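Local coordinates for protein sulfide-quinone reductase (Aquifex aeolicus, PDB 3HYV) that oxidises hydrogen sulfide to polysulfide or cyclic sulfur with the help of FAD, handing the electrons to a quinone as a homotrimeric membrane flavoprotein, at residues 348-353 and 377-382; 163-168 and 208-213. All coordinates share one frame; numbering follows the deposited sequence.

Interaction 1: 348-353 and 377-382; sequences IADFGE and WAHYFK. With LMT (dodecyl-beta-D-maltoside), chain H; SO4 (sulfate ion), chain O.
K382 reaches I348 through a single hydrogen bond: NZ donates to I348 O at 3.0 Å, the C=O...NZ angle being 162°. Its CG stands anti to the backbone N and the chain kinks at chi2, 101°, which brings the ammonium up to that carbonyl. The same NZ is hydrogen-bonded to FAD O4 and salt-bridged to E162, K382 being one of the residues that bind FAD. Apolar contact comes from I348, whose CD1 meets F381 CD2 at 3.6 Å; its CG2 rests against the carbonyl oxygen A378 O at 3.5 Å. These contacts lay helix 376-395 across edge strand 345-350 of a three-stranded antiparallel sheet, the short axes at 100°. Past the strand end, G352 O sits 3.0 Å above one face of the H379 ring, offset toward its rim. D350 OD2 is bonded to H47.

On the helix's outer side, W377 is flanked by the detergent sugar, C2' of LMT lying over one indole face, and by A378 CB over the other. Cut back to an alanine here, the residue is likely to leave the maltoside without the indole face it lies on. W377 N binds sulfate O1 weakly, at 3.3 Å.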
loop_
_atom_site.group_PDB
_atom_site.type_symbol
_atom_site.label_atom_id
_atom_site.label_comp_id
_atom_site.label_asym_id
_atom_site.label_seq_id
_atom_site.Cartn_x
_atom_site.Cartn_y
_atom_site.Cartn_z
ATOM N N ILE A 348 17.324 9.618 -12.377
ATOM C CA ILE A 348 16.042 10.102 -12.879
ATOM C C ILE A 348 15.499 9.157 -13.951
ATOM O O ILE A 348 16.159 8.909 -14.968
ATOM C CB ILE A 348 16.134 11.557 -13.397
ATOM C CG1 ILE A 348 16.555 12.489 -12.255
ATOM C CG2 ILE A 348 14.797 12.016 -13.984
ATOM C CD1 ILE A 348 17.305 13.713 -12.697
ATOM N N ALA A 349 14.311 8.606 -13.696
ATOM C CA ALA A 349 13.614 7.789 -14.684
ATOM C C ALA A 349 12.604 8.651 -15.439
ATOM O O ALA A 349 11.580 9.045 -14.892
ATOM C CB ALA A 349 12.928 6.591 -14.025
ATOM N N ASP A 350 12.920 8.944 -16.695
ATOM C CA ASP A 350 12.091 9.796 -17.546
ATOM C C ASP A 350 10.905 8.989 -18.094
ATOM O O ASP A 350 11.098 7.917 -18.664
ATOM C CB ASP A 350 12.950 10.354 -18.685
ATOM C CG ASP A 350 12.308 11.538 -19.401
ATOM O OD1 ASP A 350 11.329 12.135 -18.897
ATOM O OD2 ASP A 350 12.805 11.884 -20.487
ATOM N N PHE A 351 9.688 9.493 -17.904
ATOM C CA PHE A 351 8.472 8.782 -18.340
ATOM C C PHE A 351 7.782 9.452 -19.534
ATOM O O PHE A 351 6.655 9.091 -19.879
ATOM C CB PHE A 351 7.450 8.659 -17.195
ATOM C CG PHE A 351 7.999 8.077 -15.922
ATOM C CD1 PHE A 351 8.887 7.002 -15.941
ATOM C CD2 PHE A 351 7.600 8.589 -14.694
ATOM C CE1 PHE A 351 9.380 6.460 -14.753
ATOM C CE2 PHE A 351 8.096 8.055 -13.505
ATOM C CZ PHE A 351 8.983 6.989 -13.535
ATOM N N GLY A 352 8.443 10.440 -20.139
ATOM C CA GLY A 352 7.859 11.208 -21.241
ATOM C C GLY A 352 7.724 12.700 -20.965
ATOM O O GLY A 352 8.512 13.499 -21.456
ATOM N N GLU A 353 6.717 13.067 -20.177
ATOM C CA GLU A 353 6.436 14.454 -19.829
ATOM C C GLU A 353 6.650 14.694 -18.330
ATOM O O GLU A 353 6.634 15.837 -17.856
ATOM C CB GLU A 353 4.991 14.793 -20.197
ATOM C CG GLU A 353 4.749 16.271 -20.491
ATOM C CD GLU A 353 3.306 16.698 -20.258
ATOM O OE1 GLU A 353 2.393 15.836 -20.345
ATOM O OE2 GLU A 353 3.095 17.905 -19.973
ATOM N N TRP A 377 8.786 18.611 -13.175
ATOM C CA TRP A 377 10.099 19.238 -12.995
ATOM C C TRP A 377 11.278 18.279 -13.259
ATOM O O TRP A 377 12.275 18.675 -13.870
ATOM C CB TRP A 377 10.203 19.878 -11.593
ATOM C CG TRP A 377 10.132 18.873 -10.473
ATOM C CD1 TRP A 377 9.007 18.443 -9.828
ATOM C CD2 TRP A 377 11.232 18.158 -9.882
ATOM N NE1 TRP A 377 9.335 17.508 -8.873
ATOM C CE2 TRP A 377 10.693 17.310 -8.886
ATOM C CE3 TRP A 377 12.619 18.157 -10.092
ATOM C CZ2 TRP A 377 11.491 16.462 -8.104
ATOM C CZ3 TRP A 377 13.418 17.301 -9.314
ATOM C CH2 TRP A 377 12.845 16.476 -8.327
ATOM N N ALA A 378 11.143 17.028 -12.816
ATOM C CA ALA A 378 12.206 16.030 -12.914
ATOM C C ALA A 378 12.497 15.607 -14.359
ATOM O O ALA A 378 13.617 15.207 -14.674
ATOM C CB ALA A 378 11.885 14.812 -12.044
ATOM N N HIS A 379 11.491 15.702 -15.226
ATOM C CA HIS A 379 11.697 15.482 -16.656
ATOM C C HIS A 379 12.624 16.551 -17.261
ATOM O O HIS A 379 13.518 16.228 -18.045
ATOM C CB HIS A 379 10.359 15.458 -17.416
ATOM C CG HIS A 379 10.505 15.636 -18.896
ATOM N ND1 HIS A 379 10.136 16.793 -19.546
ATOM C CD2 HIS A 379 11.009 14.816 -19.849
ATOM C CE1 HIS A 379 10.388 16.673 -20.837
ATOM N NE2 HIS A 379 10.923 15.484 -21.047
ATOM N N TYR A 380 12.392 17.808 -16.902
ATOM C CA TYR A 380 13.168 18.931 -17.441
ATOM C C TYR A 380 14.605 18.952 -16.937
ATOM O O TYR A 380 15.509 19.365 -17.664
ATOM C CB TYR A 380 12.449 20.266 -17.210
ATOM C CG TYR A 380 11.101 20.267 -17.892
ATOM C CD1 TYR A 380 11.001 20.443 -19.273
ATOM C CD2 TYR A 380 9.937 20.020 -17.176
ATOM C CE1 TYR A 380 9.760 20.409 -19.912
ATOM C CE2 TYR A 380 8.707 19.983 -17.799
ATOM C CZ TYR A 380 8.619 20.179 -19.167
ATOM O OH TYR A 380 7.383 20.144 -19.793
ATOM N N PHE A 381 14.807 18.469 -15.710
ATOM C CA PHE A 381 16.149 18.301 -15.157
ATOM C C PHE A 381 16.961 17.256 -15.933
ATOM O O PHE A 381 18.144 17.459 -16.185
ATOM C CB PHE A 381 16.086 17.930 -13.668
ATOM C CG PHE A 381 17.392 18.104 -12.952
ATOM C CD1 PHE A 381 17.668 19.281 -12.263
ATOM C CD2 PHE A 381 18.363 17.097 -12.975
ATOM C CE1 PHE A 381 18.896 19.457 -11.604
ATOM C CE2 PHE A 381 19.597 17.261 -12.320
ATOM C CZ PHE A 381 19.859 18.441 -11.633
ATOM N N LYS A 382 16.325 16.140 -16.297
ATOM C CA LYS A 382 16.991 15.078 -17.061
ATOM C C LYS A 382 17.517 15.595 -18.415
ATOM O O LYS A 382 18.694 15.384 -18.764
ATOM C CB LYS A 382 16.041 13.887 -17.248
ATOM C CG LYS A 382 16.561 12.776 -18.157
ATOM C CD LYS A 382 17.092 11.609 -17.361
ATOM C CE LYS A 382 17.369 10.416 -18.244
ATOM N NZ LYS A 382 17.811 9.256 -17.422
HETATM C C1B LMT H . 6.590 20.082 -6.648
HETATM C C2B LMT H . 6.128 21.138 -7.682
HETATM C C3B LMT H . 4.819 21.855 -7.342
HETATM C C4B LMT H . 3.786 20.885 -6.785
HETATM C C5B LMT H . 4.394 20.172 -5.579
HETATM C C6B LMT H . 3.371 19.306 -4.844
HETATM O O1B LMT H . 7.503 20.632 -5.686
HETATM O O2B LMT H . 7.149 22.116 -7.920
HETATM O O3B LMT H . 4.290 22.471 -8.522
HETATM O "O4'" LMT H . 2.608 21.611 -6.415
HETATM O O5B LMT H . 5.499 19.371 -6.019
HETATM O O6B LMT H . 2.453 20.144 -4.124
HETATM C "C1'" LMT H . 11.586 19.734 -5.015
HETATM C "C2'" LMT H . 11.201 20.242 -6.403
HETATM C "C3'" LMT H . 9.839 20.931 -6.368
HETATM C "C4'" LMT H . 8.789 19.999 -5.761
HETATM C "C5'" LMT H . 9.282 19.551 -4.381
HETATM C "C6'" LMT H . 8.293 18.645 -3.658
HETATM O "O1'" LMT H . 12.837 19.052 -5.140
HETATM O "O2'" LMT H . 12.201 21.142 -6.890
HETATM O "O3'" LMT H . 9.473 21.328 -7.694
HETATM O "O5'" LMT H . 10.542 18.882 -4.515
HETATM O "O6'" LMT H . 8.081 19.164 -2.340
HETATM C C1 LMT H . 13.094 18.009 -4.193
HETATM C C2 LMT H . 14.591 17.934 -3.895
HETATM C C3 LMT H . 15.409 17.609 -5.143
HETATM C C4 LMT H . 16.570 18.584 -5.313
HETATM C C5 LMT H . 17.634 18.034 -6.259
HETATM C C6 LMT H . 18.958 18.778 -6.104
HETATM C C7 LMT H . 19.589 19.067 -7.461
HETATM C C8 LMT H . 21.108 18.932 -7.415
HETATM C C9 LMT H . 21.781 19.868 -8.417
HETATM C C10 LMT H . 22.695 19.107 -9.373
HETATM C C11 LMT H . 23.986 19.875 -9.642
HETATM C C12 LMT H . 24.450 19.712 -11.074
HETATM S S SO4 O . 5.030 19.187 -10.738
HETATM O O1 SO4 O . 6.140 19.760 -11.496
HETATM O O2 SO4 O . 4.368 18.147 -11.522
HETATM O O3 SO4 O . 5.534 18.599 -9.497
HETATM O O4 SO4 O . 4.051 20.226 -10.415
#

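Interaction 2: 163-168 and 208-213; sequences FALMLH and DLFAER
H168 and R213 mark the closest backbone approach between 163-168 and 208-213, their CA atoms 7.8 Å apart; elsewhere the two backbones stand farther off. The first segment lies within helix 158-173. The second is the C-terminal end of helix 202-212, where R213 is the first residue to leave helical geometry, although its N still bonds to L209 O.

Between the two backbones L165 supplies the apolar wedge. Its CD2 comes to the edge of the F210 ring, near the ring plane, 3.6 Å from F210 CE1, and also meets L209 CD2 at 4.1 Å. The other branch, L165 CD1, turns to the aliphatic part of R213, 4.1 Å from R213 CD. F210 in turn packs edge-to-face with F184 of strand 182-186, so the pair of helices is tied to the mixed sheet of this Rossmann-type domain.

R213 does two things at once. Its CB lies over one face of the H168 ring in a CH-pi contact, 3.9 Å from the centroid and 24° off the normal, and R213 CG follows at 3.5 Å from H168 NE2. With CG anti to its carbonyl carbon (chi1 -74°) and the chain extended from there to NE, the guanidinium is carried past the imidazole, and L209 CD1 sits over the guanidinium's centre, 3.5 Å above its plane. A water lies 3.0 Å from L165 O and weakly accepts from R213 NH1.

The polar ends find their main partners elsewhere: H168 ND1 bonds R177, and R213 NH2 forms a salt bridge with D354. The direct contact is mostly carbon and ring surface, the water making the polar link, while the MES sulfonate bonded to H168 NE2, probably from the crystallisation liquor, suggests a spot receptive to an anion.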
loop_
_atom_site.group_PDB
_atom_site.type_symbol
_atom_site.label_atom_id
_atom_site.label_comp_id
_atom_site.label_asym_id
_atom_site.label_seq_id
_atom_site.Cartn_x
_atom_site.Cartn_y
_atom_site.Cartn_z
ATOM N N PHE A 163 11.566 2.963 -20.579
ATOM C CA PHE A 163 11.067 2.567 -21.905
ATOM C C PHE A 163 9.570 2.231 -21.870
ATOM O O PHE A 163 8.800 2.737 -22.693
ATOM C CB PHE A 163 11.896 1.397 -22.464
ATOM C CG PHE A 163 11.606 1.071 -23.907
ATOM C CD1 PHE A 163 10.753 0.017 -24.242
ATOM C CD2 PHE A 163 12.195 1.804 -24.936
ATOM C CE1 PHE A 163 10.478 -0.295 -25.578
ATOM C CE2 PHE A 163 11.928 1.500 -26.282
ATOM C CZ PHE A 163 11.066 0.452 -26.601
ATOM N N ALA A 164 9.162 1.390 -20.920
ATOM C CA ALA A 164 7.741 1.047 -20.764
ATOM C C ALA A 164 6.836 2.283 -20.632
ATOM O O ALA A 164 5.811 2.372 -21.316
ATOM C CB ALA A 164 7.527 0.095 -19.585
ATOM N N LEU A 165 7.214 3.225 -19.760
ATOM C CA LEU A 165 6.432 4.447 -19.545
ATOM C C LEU A 165 6.519 5.451 -20.702
ATOM O O LEU A 165 5.541 6.162 -20.993
ATOM C CB LEU A 165 6.834 5.131 -18.238
ATOM C CG LEU A 165 6.180 4.802 -16.880
ATOM C CD1 LEU A 165 4.716 4.381 -16.984
ATOM C CD2 LEU A 165 6.996 3.785 -16.072
ATOM N N MET A 166 7.684 5.525 -21.347
ATOM C CA MET A 166 7.851 6.372 -22.536
ATOM C C MET A 166 6.990 5.877 -23.683
ATOM O O MET A 166 6.394 6.684 -24.399
ATOM C CB MET A 166 9.313 6.446 -22.991
ATOM C CG MET A 166 10.205 7.360 -22.165
ATOM S SD MET A 166 11.899 7.271 -22.775
ATOM C CE MET A 166 12.796 8.012 -21.441
ATOM N N LEU A 167 6.932 4.553 -23.852
ATOM C CA LEU A 167 6.100 3.936 -24.881
ATOM C C LEU A 167 4.612 4.155 -24.616
ATOM O O LEU A 167 3.861 4.425 -25.549
ATOM C CB LEU A 167 6.415 2.439 -25.039
ATOM C CG LEU A 167 5.646 1.625 -26.093
ATOM C CD1 LEU A 167 5.785 2.215 -27.523
ATOM C CD2 LEU A 167 6.041 0.154 -26.059
ATOM N N HIS A 168 4.190 4.047 -23.353
ATOM C CA HIS A 168 2.792 4.311 -22.972
ATOM C C HIS A 168 2.381 5.738 -23.357
ATOM O O HIS A 168 1.310 5.950 -23.920
ATOM C CB HIS A 168 2.562 4.041 -21.469
ATOM C CG HIS A 168 1.377 4.755 -20.895
ATOM N ND1 HIS A 168 0.090 4.267 -20.993
ATOM C CD2 HIS A 168 1.286 5.926 -20.214
ATOM C CE1 HIS A 168 -0.742 5.107 -20.397
ATOM N NE2 HIS A 168 -0.043 6.126 -19.924
ATOM N N ASP A 208 1.679 2.053 -7.878
ATOM C CA ASP A 208 0.612 3.040 -8.080
ATOM C C ASP A 208 0.661 3.656 -9.471
ATOM O O ASP A 208 -0.363 3.883 -10.089
ATOM C CB ASP A 208 0.682 4.148 -7.024
ATOM C CG ASP A 208 0.273 3.670 -5.641
ATOM O OD1 ASP A 208 -0.409 2.625 -5.535
ATOM O OD2 ASP A 208 0.633 4.353 -4.654
ATOM N N LEU A 209 1.865 3.911 -9.951
ATOM C CA LEU A 209 2.081 4.458 -11.282
ATOM C C LEU A 209 1.648 3.485 -12.383
ATOM O O LEU A 209 1.044 3.892 -13.377
ATOM C CB LEU A 209 3.560 4.834 -11.439
ATOM C CG LEU A 209 4.035 5.586 -12.679
ATOM C CD1 LEU A 209 3.448 6.987 -12.689
ATOM C CD2 LEU A 209 5.547 5.631 -12.669
ATOM N N PHE A 210 1.965 2.205 -12.203
ATOM C CA PHE A 210 1.593 1.166 -13.174
ATOM C C PHE A 210 0.073 0.959 -13.238
ATOM O O PHE A 210 -0.494 0.835 -14.323
ATOM C CB PHE A 210 2.353 -0.143 -12.885
ATOM C CG PHE A 210 3.731 -0.217 -13.541
ATOM C CD1 PHE A 210 4.400 0.935 -13.941
ATOM C CD2 PHE A 210 4.361 -1.450 -13.725
ATOM C CE1 PHE A 210 5.664 0.864 -14.548
ATOM C CE2 PHE A 210 5.628 -1.533 -14.320
ATOM C CZ PHE A 210 6.279 -0.373 -14.739
ATOM N N ALA A 211 -0.575 0.968 -12.072
ATOM C CA ALA A 211 -2.036 0.876 -11.963
ATOM C C ALA A 211 -2.776 2.078 -12.564
ATOM O O ALA A 211 -3.845 1.912 -13.163
ATOM C CB ALA A 211 -2.453 0.661 -10.505
ATOM N N GLU A 212 -2.214 3.276 -12.396
ATOM C CA GLU A 212 -2.824 4.515 -12.899
ATOM C C GLU A 212 -2.738 4.616 -14.415
ATOM O O GLU A 212 -3.593 5.245 -15.049
ATOM C CB GLU A 212 -2.157 5.747 -12.274
ATOM C CG GLU A 212 -2.632 6.059 -10.866
ATOM C CD GLU A 212 -1.941 7.269 -10.230
ATOM O OE1 GLU A 212 -0.701 7.409 -10.359
ATOM O OE2 GLU A 212 -2.651 8.073 -9.580
ATOM N N ARG A 213 -1.698 3.996 -14.979
ATOM C CA ARG A 213 -1.417 4.022 -16.412
ATOM C C ARG A 213 -1.619 2.652 -17.107
ATOM O O ARG A 213 -1.126 2.433 -18.217
ATOM C CB ARG A 213 -0.004 4.599 -16.661
ATOM C CG ARG A 213 0.063 6.129 -16.446
ATOM C CD ARG A 213 1.473 6.735 -16.359
ATOM N NE ARG A 213 1.412 8.008 -15.621
ATOM C CZ ARG A 213 2.401 8.900 -15.489
ATOM N NH1 ARG A 213 3.584 8.725 -16.066
ATOM N NH2 ARG A 213 2.193 9.999 -14.769
HETATM O O HOH W 1 3.946 7.937 -19.146
#

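Interactions 1 and 2 have their centres 14 Å apart and meet through D350 and F351, which reach both helices of interaction 2. F351, in the turn after strand 345-350, bridges them: its CD1 lies 3.6 Å from L165 CB and its CE2 3.6 Å from L209 CD2. One residue further along helix 158-173, M166 CE packs against D350 O at 3.3 Å. E162, from the same helix, accepts a hydrogen bond from D350 N. Interaction 1 is the one at the cofactor, the K382 side chain coming about 3 Å from FAD; the L165 side chain of interaction 2 stands about 12 Å from that of K382 and about 10 Å from the bound octathiocane.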